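Local structure of endo-beta-N-acetylglucosaminidase F1 (Bacteroides thetaiotaomicron VPI-5482, 6TCV) at residues A310-Y314 with V336-V342; C313-K317 with E346-I350; D81-Y85 with T124-P128. The protein probably hydrolyses high-mannose N-glycans, cutting between the two N-acetylglucosamine units of the chitobiose core. The protein carries 2 engineered substitutions. All blocks are in the same frame, centred on the assembly; numbering follows the deposited sequence.

Contact 1. Residues A310-Y314 with V336-V342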
loop_
_atom_site.group_PDB
_atom_site.type_symbol
_atom_site.label_atom_id
_atom_site.label_comp_id
_atom_site.label_asym_id
_atom_site.label_seq_id
_atom_site.Cartn_x
_atom_site.Cartn_y
_atom_site.Cartn_z
ATOM N N ALA A 310 -5.523 13.042 -8.238
ATOM C CA ALA A 310 -6.149 11.778 -8.646
ATOM C C ALA A 310 -5.505 11.242 -9.911
ATOM O O ALA A 310 -5.276 10.034 -10.034
ATOM C CB ALA A 310 -7.658 11.977 -8.836
ATOM N N ARG A 311 -5.218 12.120 -10.870
ATOM C CA ARG A 311 -4.502 11.679 -12.069
ATOM C C ARG A 311 -3.189 10.965 -11.709
ATOM O O ARG A 311 -2.886 9.881 -12.229
ATOM C CB ARG A 311 -4.255 12.861 -13.002
ATOM C CG ARG A 311 -3.236 12.570 -14.166
ATOM C CD ARG A 311 -3.778 11.534 -15.151
ATOM N NE ARG A 311 -4.981 12.039 -15.823
ATOM C CZ ARG A 311 -5.716 11.299 -16.629
ATOM N NH1 ARG A 311 -5.410 10.056 -16.913
ATOM N NH2 ARG A 311 -6.848 11.808 -17.133
ATOM N N LEU A 312 -2.424 11.536 -10.797
ATOM C CA LEU A 312 -1.180 10.897 -10.382
ATOM C C LEU A 312 -1.440 9.545 -9.744
ATOM O O LEU A 312 -0.755 8.559 -10.050
ATOM C CB LEU A 312 -0.378 11.800 -9.405
ATOM C CG LEU A 312 0.871 11.148 -8.807
ATOM C CD1 LEU A 312 1.868 10.765 -9.909
ATOM C CD2 LEU A 312 1.508 12.039 -7.749
ATOM N N CYS A 313 -2.445 9.448 -8.876
ATOM C CA CYS A 313 -2.723 8.159 -8.243
ATOM C C CYS A 313 -3.117 7.106 -9.267
ATOM O O CYS A 313 -2.633 5.967 -9.222
ATOM C CB CYS A 313 -3.819 8.319 -7.184
ATOM S SG CYS A 313 -3.289 9.314 -5.751
ATOM N N TYR A 314 -4.008 7.479 -10.188
ATOM C CA TYR A 314 -4.476 6.580 -11.228
ATOM C C TYR A 314 -3.313 6.106 -12.080
ATOM O O TYR A 314 -3.185 4.910 -12.347
ATOM C CB TYR A 314 -5.510 7.315 -12.102
ATOM C CG TYR A 314 -5.851 6.594 -13.357
ATOM C CD1 TYR A 314 -6.731 5.505 -13.342
ATOM C CD2 TYR A 314 -5.290 6.977 -14.556
ATOM C CE1 TYR A 314 -7.026 4.802 -14.541
ATOM C CE2 TYR A 314 -5.603 6.298 -15.736
ATOM C CZ TYR A 314 -6.481 5.231 -15.703
ATOM O OH TYR A 314 -6.782 4.548 -16.873
ATOM N N VAL A 336 -11.157 13.319 -5.488
ATOM C CA VAL A 336 -11.753 13.035 -6.798
ATOM C C VAL A 336 -11.841 11.538 -6.996
ATOM O O VAL A 336 -10.859 10.807 -6.814
ATOM C CB VAL A 336 -10.926 13.705 -7.907
ATOM C CG1 VAL A 336 -11.284 13.146 -9.281
ATOM C CG2 VAL A 336 -11.168 15.188 -7.872
ATOM N N ALA A 337 -13.011 11.064 -7.390
ATOM C CA ALA A 337 -13.317 9.649 -7.280
ATOM C C ALA A 337 -13.289 8.923 -8.619
ATOM O O ALA A 337 -13.481 7.690 -8.646
ATOM C CB ALA A 337 -14.722 9.511 -6.662
ATOM N N THR A 338 -12.993 9.626 -9.709
ATOM C CA THR A 338 -12.982 9.004 -11.028
ATOM C C THR A 338 -11.888 9.659 -11.865
ATOM O O THR A 338 -11.783 10.895 -11.898
ATOM C CB THR A 338 -14.345 9.203 -11.710
ATOM O OG1 THR A 338 -15.403 8.940 -10.781
ATOM C CG2 THR A 338 -14.506 8.229 -12.846
ATOM N N VAL A 339 -11.135 8.851 -12.594
ATOM C CA VAL A 339 -10.166 9.317 -13.589
ATOM C C VAL A 339 -10.370 8.487 -14.831
ATOM O O VAL A 339 -10.351 7.255 -14.760
ATOM C CB VAL A 339 -8.710 9.197 -13.117
ATOM C CG1 VAL A 339 -7.756 9.625 -14.216
ATOM C CG2 VAL A 339 -8.481 10.011 -11.882
ATOM N N ASP A 340 -10.597 9.140 -15.952
ATOM C CA ASP A 340 -10.781 8.411 -17.213
ATOM C C ASP A 340 -11.857 7.319 -17.077
ATOM O O ASP A 340 -11.751 6.230 -17.650
ATOM C CB ASP A 340 -9.470 7.855 -17.735
ATOM C CG ASP A 340 -8.516 8.943 -18.202
ATOM O OD1 ASP A 340 -8.915 10.107 -18.295
ATOM O OD2 ASP A 340 -7.352 8.606 -18.468
ATOM N N GLY A 341 -12.924 7.638 -16.345
ATOM C CA GLY A 341 -14.022 6.730 -16.130
ATOM C C GLY A 341 -13.742 5.592 -15.181
ATOM O O GLY A 341 -14.636 4.771 -14.947
ATOM N N VAL A 342 -12.611 5.576 -14.507
ATOM C CA VAL A 342 -12.238 4.478 -13.635
ATOM C C VAL A 342 -12.389 4.935 -12.196
ATOM O O VAL A 342 -11.793 5.948 -11.783
ATOM C CB VAL A 342 -10.783 4.014 -13.875
ATOM C CG1 VAL A 342 -10.430 2.871 -12.978
ATOM C CG2 VAL A 342 -10.586 3.592 -15.334
HETATM O O HOH W 1 -6.605 6.135 -19.042
#
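A tight beta hairpin, closed by a type I' turn from V339 to V342, sets V339 and D340 against R311 and Y314 of helix 306-319. Helix 306-319 follows strand 283-287 and precedes strand 324-329, consistent with an outer helix of a (beta/alpha)8-type barrel, as in related endoglycosidases. R311 grips D340 end-on with two nitrogens. R311 NH1 meets D340 OD2 at 2.9 Å in a nearly straight bond (169°), and R311 NH2 meets D340 OD1, also at 2.9 Å. The carboxylate lies at the rim of the guanidinium but is turned, with the two planes 56° apart. R311 therefore meets both oxygens from above the carboxylate plane. E315 on the same helix also forms a salt bridge with NH1, so the guanidinium is shared by two carboxylates.

V339 CG1 is anti to the backbone N (chi1 177°). This puts V339 CG1 over the centre of the guanidinium, 3.6 Å from R311 CZ, and 3.6 Å from Y314 CD2. The other methyl, V339 CG2, reaches A310 CB at 3.7 Å. V342 CG2 touches the Y314 ring at CE1. A water links the polar ends: it lies 2.7 Å from Y314 OH and donates to D340 OD2 at 2.6 Å.

Contact 2. Residues C313-K317 with E346-I350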
loop_
_atom_site.group_PDB
_atom_site.type_symbol
_atom_site.label_atom_id
_atom_site.label_comp_id
_atom_site.label_asym_id
_atom_site.label_seq_id
_atom_site.Cartn_x
_atom_site.Cartn_y
_atom_site.Cartn_z
ATOM N N CYS A 313 -2.445 9.448 -8.876
ATOM C CA CYS A 313 -2.723 8.159 -8.243
ATOM C C CYS A 313 -3.117 7.106 -9.267
ATOM O O CYS A 313 -2.633 5.967 -9.222
ATOM C CB CYS A 313 -3.819 8.319 -7.184
ATOM S SG CYS A 313 -3.289 9.314 -5.751
ATOM N N TYR A 314 -4.008 7.479 -10.188
ATOM C CA TYR A 314 -4.476 6.580 -11.228
ATOM C C TYR A 314 -3.313 6.106 -12.080
ATOM O O TYR A 314 -3.185 4.910 -12.347
ATOM C CB TYR A 314 -5.510 7.315 -12.102
ATOM C CG TYR A 314 -5.851 6.594 -13.357
ATOM C CD1 TYR A 314 -6.731 5.505 -13.342
ATOM C CD2 TYR A 314 -5.290 6.977 -14.556
ATOM C CE1 TYR A 314 -7.026 4.802 -14.541
ATOM C CE2 TYR A 314 -5.603 6.298 -15.736
ATOM C CZ TYR A 314 -6.481 5.231 -15.703
ATOM O OH TYR A 314 -6.782 4.548 -16.873
ATOM N N GLU A 315 -2.463 7.025 -12.543
ATOM C CA GLU A 315 -1.341 6.641 -13.384
ATOM C C GLU A 315 -0.349 5.793 -12.622
ATOM O O GLU A 315 0.280 4.914 -13.206
ATOM C CB GLU A 315 -0.655 7.880 -13.994
ATOM C CG GLU A 315 -1.537 8.688 -14.912
ATOM C CD GLU A 315 -1.975 7.980 -16.172
ATOM O OE1 GLU A 315 -1.367 6.914 -16.542
ATOM O OE2 GLU A 315 -2.922 8.489 -16.822
ATOM N N THR A 316 -0.179 6.040 -11.331
ATOM C CA THR A 316 0.727 5.210 -10.551
ATOM C C THR A 316 0.196 3.787 -10.455
ATOM O O THR A 316 0.947 2.833 -10.689
ATOM C CB THR A 316 0.920 5.799 -9.154
ATOM O OG1 THR A 316 1.418 7.144 -9.217
ATOM C CG2 THR A 316 1.929 5.008 -8.368
ATOM N N LYS A 317 -1.107 3.611 -10.215
ATOM C CA LYS A 317 -1.649 2.255 -10.169
ATOM C C LYS A 317 -1.511 1.580 -11.519
ATOM O O LYS A 317 -1.200 0.390 -11.586
ATOM C CB LYS A 317 -3.100 2.299 -9.720
ATOM C CG LYS A 317 -3.700 0.947 -9.386
ATOM C CD LYS A 317 -3.163 0.384 -8.126
ATOM C CE LYS A 317 -3.832 -0.948 -7.754
ATOM N NZ LYS A 317 -3.252 -1.470 -6.505
ATOM N N GLU A 346 -10.288 1.277 -7.668
ATOM C CA GLU A 346 -9.300 0.587 -8.487
ATOM C C GLU A 346 -7.907 1.178 -8.311
ATOM O O GLU A 346 -6.949 0.574 -8.817
ATOM C CB GLU A 346 -9.698 0.685 -9.953
ATOM C CG GLU A 346 -11.040 0.089 -10.365
ATOM C CD GLU A 346 -11.035 -1.405 -10.688
ATOM O OE1 GLU A 346 -9.956 -2.051 -10.724
ATOM O OE2 GLU A 346 -12.130 -1.935 -11.079
ATOM N N TRP A 347 -7.752 2.372 -7.722
ATOM C CA TRP A 347 -6.445 3.034 -7.671
ATOM C C TRP A 347 -6.100 3.720 -6.350
ATOM O O TRP A 347 -5.026 4.316 -6.269
ATOM C CB TRP A 347 -6.189 3.952 -8.913
ATOM C CG TRP A 347 -7.347 4.784 -9.354
ATOM C CD1 TRP A 347 -8.239 4.488 -10.309
ATOM C CD2 TRP A 347 -7.700 6.089 -8.840
ATOM N NE1 TRP A 347 -9.182 5.492 -10.414
ATOM C CE2 TRP A 347 -8.868 6.479 -9.495
ATOM C CE3 TRP A 347 -7.155 6.940 -7.860
ATOM C CZ2 TRP A 347 -9.496 7.708 -9.228
ATOM C CZ3 TRP A 347 -7.792 8.137 -7.583
ATOM C CH2 TRP A 347 -8.949 8.496 -8.256
ATOM N N ILE A 348 -6.972 3.701 -5.331
ATOM C CA ILE A 348 -6.626 4.069 -3.955
ATOM C C ILE A 348 -6.841 2.807 -3.109
ATOM O O ILE A 348 -7.993 2.436 -2.807
ATOM C CB ILE A 348 -7.448 5.255 -3.395
ATOM C CG1 ILE A 348 -7.402 6.491 -4.299
ATOM C CG2 ILE A 348 -6.950 5.547 -1.953
ATOM C CD1 ILE A 348 -6.077 7.142 -4.302
ATOM N N ASP A 349 -5.745 2.159 -2.706
ATOM C CA ASP A 349 -5.857 0.977 -1.888
ATOM C C ASP A 349 -6.093 1.305 -0.426
ATOM O O ASP A 349 -6.845 0.572 0.250
ATOM C CB ASP A 349 -4.598 0.160 -2.051
ATOM C CG ASP A 349 -4.468 -0.380 -3.431
ATOM O OD1 ASP A 349 -5.284 -1.250 -3.802
ATOM O OD2 ASP A 349 -3.546 0.048 -4.192
ATOM N N ILE A 350 -5.455 2.355 0.089
ATOM C CA ILE A 350 -5.554 2.743 1.492
ATOM C C ILE A 350 -5.509 4.258 1.531
ATOM O O ILE A 350 -4.628 4.858 0.894
ATOM C CB ILE A 350 -4.413 2.165 2.384
ATOM C CG1 ILE A 350 -4.198 0.662 2.142
ATOM C CG2 ILE A 350 -4.729 2.413 3.861
ATOM C CD1 ILE A 350 -2.964 0.113 2.849
HETATM O O HOH W 2 -4.244 -3.683 -4.844
#
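K317 leaves the helix with CG opposite the backbone N (chi1 -169°) and turns at chi2 (72°). The rest of the chain is extended, which carries NZ to D349. K317 NZ donates to D349 OD2 at 2.8 Å, on the syn lone pair, in a salt bridge. A water joins the two groups a second time: it accepts from K317 NZ and donates to D349 OD1. Both ends are held from outside as well. NZ also bonds to K323 O, and V325 N donates to D349 OD2. The ammonium is thus fixed by several acceptors.

The stem of K317 lies along the loop backbone. K317 CG is 3.3 Å from E346 O, and K317 CB is 3.6 Å from W347 CB.

The loop 346-350 leads into strand 350-353, which runs parallel to strand 324-329 in the mixed sheet of the probable barrel. Helix 306-319 precedes strand 324-329, and W347 fills the angle between that helix and the loop. Y314 turns its ring edge to the face of the W347 five-membered ring, a T-shaped pair with planes at 87° and centroids 5.3 Å apart. The closest ring carbons are Y314 CD1 and W347 CD1, at 3.5 Å. Y314 CB sits over the same ring as a CH-pi contact, 4.1 Å from its centroid. V342 O holds the indole through NE1, which fixes its rotation. W347 O is buried and has no partner in the model. On the benzo side of the indole, W347 CE3 packs on C313 CB at 3.7 Å.

Contact 3. Residues D81-Y85 with T124-P128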
loop_
_atom_site.group_PDB
_atom_site.type_symbol
_atom_site.label_atom_id
_atom_site.label_comp_id
_atom_site.label_asym_id
_atom_site.label_seq_id
_atom_site.Cartn_x
_atom_site.Cartn_y
_atom_site.Cartn_z
ATOM N N ASP A 81 5.384 -7.547 -16.563
ATOM C CA ASP A 81 5.925 -8.803 -17.068
ATOM C C ASP A 81 5.392 -9.970 -16.257
ATOM O O ASP A 81 6.123 -10.926 -15.962
ATOM C CB ASP A 81 7.458 -8.799 -17.056
ATOM N N PHE A 82 4.124 -9.899 -15.857
ATOM C CA PHE A 82 3.566 -10.954 -15.017
ATOM C C PHE A 82 3.523 -12.252 -15.821
ATOM O O PHE A 82 3.098 -12.275 -16.965
ATOM C CB PHE A 82 2.142 -10.596 -14.565
ATOM C CG PHE A 82 2.029 -9.272 -13.838
ATOM C CD1 PHE A 82 2.782 -9.020 -12.722
ATOM C CD2 PHE A 82 1.146 -8.306 -14.244
ATOM C CE1 PHE A 82 2.692 -7.822 -12.045
ATOM C CE2 PHE A 82 1.007 -7.113 -13.552
ATOM C CZ PHE A 82 1.808 -6.868 -12.429
ATOM N N ALA A 83 3.889 -13.352 -15.178
ATOM C CA ALA A 83 3.738 -14.670 -15.767
ATOM C C ALA A 83 2.316 -15.180 -15.573
ATOM O O ALA A 83 1.605 -14.778 -14.648
ATOM C CB ALA A 83 4.742 -15.623 -15.110
ATOM N N LEU A 84 1.913 -16.104 -16.435
ATOM C CA LEU A 84 0.575 -16.669 -16.352
ATOM C C LEU A 84 0.507 -17.647 -15.176
ATOM O O LEU A 84 1.340 -18.546 -15.049
ATOM C CB LEU A 84 0.289 -17.462 -17.636
ATOM C CG LEU A 84 -1.140 -17.978 -17.791
ATOM C CD1 LEU A 84 -2.096 -16.862 -18.084
ATOM C CD2 LEU A 84 -1.254 -19.018 -18.905
ATOM N N TYR A 85 -0.472 -17.467 -14.304
ATOM C CA TYR A 85 -0.668 -18.441 -13.232
ATOM C C TYR A 85 -1.031 -19.793 -13.841
ATOM O O TYR A 85 -1.801 -19.848 -14.819
ATOM C CB TYR A 85 -1.780 -17.976 -12.281
ATOM C CG TYR A 85 -1.787 -18.688 -10.937
ATOM C CD1 TYR A 85 -0.760 -18.480 -10.015
ATOM C CD2 TYR A 85 -2.835 -19.520 -10.570
ATOM C CE1 TYR A 85 -0.745 -19.101 -8.799
ATOM C CE2 TYR A 85 -2.827 -20.160 -9.313
ATOM C CZ TYR A 85 -1.780 -19.926 -8.445
ATOM O OH TYR A 85 -1.728 -20.528 -7.210
ATOM N N THR A 124 4.445 -11.973 -8.748
ATOM C CA THR A 124 3.037 -11.872 -9.083
ATOM C C THR A 124 2.716 -12.595 -10.389
ATOM O O THR A 124 3.411 -12.414 -11.404
ATOM C CB THR A 124 2.650 -10.408 -9.224
ATOM O OG1 THR A 124 2.852 -9.762 -7.998
ATOM C CG2 THR A 124 1.186 -10.248 -9.641
ATOM N N TYR A 125 1.713 -13.466 -10.357
ATOM C CA TYR A 125 1.215 -14.204 -11.507
ATOM C C TYR A 125 -0.153 -13.652 -11.890
ATOM O O TYR A 125 -0.828 -13.017 -11.098
ATOM C CB TYR A 125 1.113 -15.694 -11.140
ATOM C CG TYR A 125 2.442 -16.329 -10.837
ATOM C CD1 TYR A 125 3.036 -16.173 -9.598
ATOM C CD2 TYR A 125 3.092 -17.099 -11.781
ATOM C CE1 TYR A 125 4.272 -16.764 -9.311
ATOM C CE2 TYR A 125 4.301 -17.688 -11.509
ATOM C CZ TYR A 125 4.888 -17.511 -10.286
ATOM O OH TYR A 125 6.110 -18.128 -10.064
ATOM N N ALA A 126 -0.585 -13.917 -13.100
ATOM C CA ALA A 126 -1.824 -13.348 -13.600
ATOM C C ALA A 126 -2.826 -14.414 -14.032
ATOM O O ALA A 126 -2.464 -15.388 -14.679
ATOM C CB ALA A 126 -1.511 -12.424 -14.787
ATOM N N ILE A 127 -4.090 -14.161 -13.729
ATOM C CA ILE A 127 -5.201 -14.903 -14.302
ATOM C C ILE A 127 -6.025 -13.911 -15.095
ATOM O O ILE A 127 -6.871 -13.216 -14.539
ATOM C CB ILE A 127 -6.062 -15.577 -13.217
ATOM C CG1 ILE A 127 -5.220 -16.381 -12.235
ATOM C CG2 ILE A 127 -7.110 -16.491 -13.835
ATOM C CD1 ILE A 127 -5.958 -16.851 -10.994
ATOM N N PRO A 128 -5.794 -13.819 -16.412
ATOM C CA PRO A 128 -6.630 -12.975 -17.279
ATOM C C PRO A 128 -7.858 -13.784 -17.650
ATOM O O PRO A 128 -7.750 -14.893 -18.166
ATOM C CB PRO A 128 -5.733 -12.732 -18.494
ATOM C CG PRO A 128 -4.917 -13.952 -18.592
ATOM C CD PRO A 128 -4.695 -14.460 -17.161
HETATM O O HOH W 3 -3.927 -18.081 -15.435
#
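Two backbone bonds flank the L84-A126 parallel bridge. A126 N donates to A83 O at 2.8 Å, and Y85 N donates to A126 O at 2.9 Å, nearly straight (169°). They join the short strand 83-84 to strand 125-130 in the mixed sheet of the BT_3987-like N-terminal domain. A water donates to Y85 O at 2.8 Å and, farther off, to A126 O.

Y125 and A83 lie on one face of the sheet. Y85 CG lies opposite its backbone N (chi1 -163°), which brings the ring edge to Y125 CB, 3.5 Å from Y85 CD1. Y125 CD2 touches A83 CB at 4.0 Å, and the hydroxyl bonds to Q120 N. With an alanine here, Q120 N would probably be left without its mate and A83 CB without its aromatic cover.

Y85 CB packs alongside I127 CG1, and the hydroxyl of Y85 bonds to R114 O. F82 and T124 run side by side, with F82 CD1 3.7 Å from T124 CG2. T124 OG1 bonds to D322 in the loop after helix 306-319. L84 and A126 share the opposite face, covered by L71 of helix 68-78. There L84 CD1 touches P128 CD at 3.7 Å.

From the N terminus, contact 3 comes first. It closes a loop of 38 residues, which carries strands 90-92 and 108-114 of the four-strand antiparallel sheet, and ties its two ends together in the mixed sheet. Contacts 1 and 2 follow later and both start from helix 306-319, sharing C313 and Y314. Their loops are staggered, not nested: each spans strand 324-329, and contact 2 ends farther along the chain. Contact 1 ties the helix to the hairpin, and contact 2 ties it to the entry of strand 350-353. W347 also packs on A310 and V339, so the two adjoin. Contact 3 stands apart, its nearest atoms about 8 Å from contact 2 and 13 Å from contact 1.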